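Local atomic coordinates of Phi class glutathione transferase GSTF1 (Populus tremula x Populus tremuloides, PDB entry 4RI6), a protein that probably catalyses the transfer of glutathione onto halide-bearing electrophiles, releasing a halide ion, as a detoxifying enzyme of the Phi class. Residues K86-T91 and D160-A165. Numbering follows the deposited sequence.
Sequences KSLYGT and DEFSFA. Unlike the reference sequence in segment 86-91: Lys86 (reference Arg).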
loop_
_atom_site.group_PDB
_atom_site.type_symbol
_atom_site.label_atom_id
_atom_site.label_comp_id
_atom_site.label_asym_id
_atom_site.label_seq_id
_atom_site.Cartn_x
_atom_site.Cartn_y
_atom_site.Cartn_z
ATOM N N LYS A 86 13.569 12.338 -13.752
ATOM C CA LYS A 86 13.865 10.949 -14.088
ATOM C C LYS A 86 14.062 10.063 -12.862
ATOM O O LYS A 86 13.839 8.852 -12.928
ATOM C CB LYS A 86 15.112 10.866 -14.964
ATOM C CG LYS A 86 14.990 11.648 -16.256
ATOM C CD LYS A 86 16.054 11.252 -17.250
ATOM C CE LYS A 86 16.032 12.156 -18.461
ATOM N NZ LYS A 86 16.956 11.675 -19.520
ATOM N N SER A 87 14.486 10.647 -11.746
ATOM C CA SER A 87 14.852 9.854 -10.581
ATOM C C SER A 87 13.705 9.669 -9.592
ATOM O O SER A 87 13.913 9.088 -8.530
ATOM C CB SER A 87 16.023 10.497 -9.843
ATOM O OG SER A 87 15.566 11.591 -9.063
ATOM N N LEU A 88 12.505 10.139 -9.931
ATOM C CA LEU A 88 11.429 10.215 -8.935
ATOM C C LEU A 88 11.150 8.863 -8.277
ATOM O O LEU A 88 10.913 8.794 -7.068
ATOM C CB LEU A 88 10.148 10.780 -9.567
ATOM C CG LEU A 88 8.965 11.011 -8.614
ATOM C CD1 LEU A 88 9.292 12.047 -7.521
ATOM C CD2 LEU A 88 7.733 11.449 -9.387
ATOM N N TYR A 89 11.183 7.793 -9.066
ATOM C CA TYR A 89 10.979 6.441 -8.536
ATOM C C TYR A 89 12.201 5.591 -8.883
ATOM O O TYR A 89 12.103 4.403 -9.208
ATOM C CB TYR A 89 9.679 5.833 -9.082
ATOM C CG TYR A 89 8.840 5.065 -8.060
ATOM C CD1 TYR A 89 9.389 4.060 -7.270
ATOM C CD2 TYR A 89 7.485 5.340 -7.908
ATOM C CE1 TYR A 89 8.612 3.361 -6.359
ATOM C CE2 TYR A 89 6.710 4.664 -6.989
ATOM C CZ TYR A 89 7.263 3.668 -6.228
ATOM O OH TYR A 89 6.452 2.993 -5.338
ATOM N N GLY A 90 13.367 6.223 -8.784
ATOM C CA GLY A 90 14.631 5.572 -9.077
ATOM C C GLY A 90 14.918 5.442 -10.561
ATOM O O GLY A 90 14.123 5.867 -11.401
ATOM N N THR A 91 16.056 4.831 -10.879
ATOM C CA THR A 91 16.475 4.654 -12.267
ATOM C C THR A 91 16.901 3.233 -12.572
ATOM O O THR A 91 17.350 2.942 -13.680
ATOM C CB THR A 91 17.646 5.570 -12.604
ATOM O OG1 THR A 91 18.764 5.212 -11.779
ATOM C CG2 THR A 91 17.262 7.019 -12.365
ATOM N N ASP A 160 19.412 10.482 -0.724
ATOM C CA ASP A 160 19.922 11.848 -0.893
ATOM C C ASP A 160 19.126 12.648 -1.918
ATOM O O ASP A 160 19.470 13.776 -2.253
ATOM C CB ASP A 160 21.419 11.830 -1.272
ATOM C CG ASP A 160 21.708 11.081 -2.549
ATOM O OD1 ASP A 160 20.759 10.690 -3.245
ATOM O OD2 ASP A 160 22.900 10.885 -2.867
ATOM N N GLU A 161 18.032 12.070 -2.397
ATOM C CA GLU A 161 17.277 12.644 -3.490
ATOM C C GLU A 161 15.784 12.545 -3.190
ATOM O O GLU A 161 15.334 11.526 -2.696
ATOM C CB GLU A 161 17.615 11.886 -4.777
ATOM C CG GLU A 161 17.510 12.683 -6.051
ATOM C CD GLU A 161 18.083 11.937 -7.260
ATOM O OE1 GLU A 161 18.762 10.896 -7.084
ATOM O OE2 GLU A 161 17.852 12.402 -8.396
ATOM N N PHE A 162 15.037 13.609 -3.459
ATOM C CA PHE A 162 13.571 13.571 -3.382
ATOM C C PHE A 162 13.061 12.384 -4.183
ATOM O O PHE A 162 13.525 12.144 -5.295
ATOM C CB PHE A 162 12.958 14.876 -3.903
ATOM C CG PHE A 162 11.443 14.921 -3.861
ATOM C CD1 PHE A 162 10.772 15.175 -2.679
ATOM C CD2 PHE A 162 10.700 14.778 -5.024
ATOM C CE1 PHE A 162 9.389 15.246 -2.644
ATOM C CE2 PHE A 162 9.316 14.843 -4.999
ATOM C CZ PHE A 162 8.659 15.079 -3.807
ATOM N N SER A 163 12.115 11.641 -3.626
ATOM C CA SER A 163 11.554 10.505 -4.344
ATOM C C SER A 163 10.062 10.451 -4.181
ATOM O O SER A 163 9.474 11.211 -3.402
ATOM C CB SER A 163 12.152 9.186 -3.854
ATOM O OG SER A 163 11.562 8.766 -2.642
ATOM N N PHE A 164 9.447 9.511 -4.890
ATOM C CA PHE A 164 8.028 9.289 -4.717
ATOM C C PHE A 164 7.673 8.962 -3.265
ATOM O O PHE A 164 6.564 9.248 -2.810
ATOM C CB PHE A 164 7.530 8.165 -5.647
ATOM C CG PHE A 164 6.053 8.013 -5.607
ATOM C CD1 PHE A 164 5.248 8.974 -6.182
ATOM C CD2 PHE A 164 5.453 6.977 -4.914
ATOM C CE1 PHE A 164 3.900 8.899 -6.101
ATOM C CE2 PHE A 164 4.085 6.893 -4.844
ATOM C CZ PHE A 164 3.311 7.854 -5.444
ATOM N N ALA A 165 8.601 8.364 -2.525
ATOM C CA ALA A 165 8.331 8.089 -1.117
ATOM C C ALA A 165 8.020 9.375 -0.375
ATOM O O ALA A 165 7.065 9.432 0.394
ATOM C CB ALA A 165 9.481 7.374 -0.472
HETATM O O HOH W 1 14.877 9.779 -6.016
HETATM O O HOH W 2 14.194 13.808 -7.466
#
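Ser87 OG donates to Glu161 OE2 over a short 2.5 Å, approaching from above the carboxylate, 72° out of its plane. Glu161 gets there as an extended arm, its CG anti to the backbone N. Beside this bond, two waters bridge the segments: one donates to the carbonyl oxygens of Ser87 and Phe162, the other to Ser87 OG and, again, Phe162 O, which thus accepts from both. Next along the chain, Phe164 N donates to Leu88 O at 2.7 Å, lying in the carbonyl plane with an N-H...O angle of 151°. That amide opens helix 164-179, and Ser163 before it is the N-cap: its OG accepts from Ala165 N at 3.0 Å, while Asp166 OD2 takes the Ser163 N-H in return, as in the Ser-x-x-Asp N-capping motif of glutathione transferases, here in the C-terminal domain. The Tyr89 and Phe164 rings run nearly parallel, 16° apart, but slid so that they barely overlap; Tyr89 CE2 meets Phe164 CD2 at 3.4 Å. Tyr89 OH reaches on to Asp100 and Arg74, so an alanine here, without ring or hydroxyl, would probably loosen the packing on Phe164 and weaken the tie of 86-91 to helices 93-122 and 69-79. Alongside, Leu88 CD1 rests 3.8 Å from Phe162 CE2, the two side chains pointing the same way, and both touch Glu25 of helix 14-25.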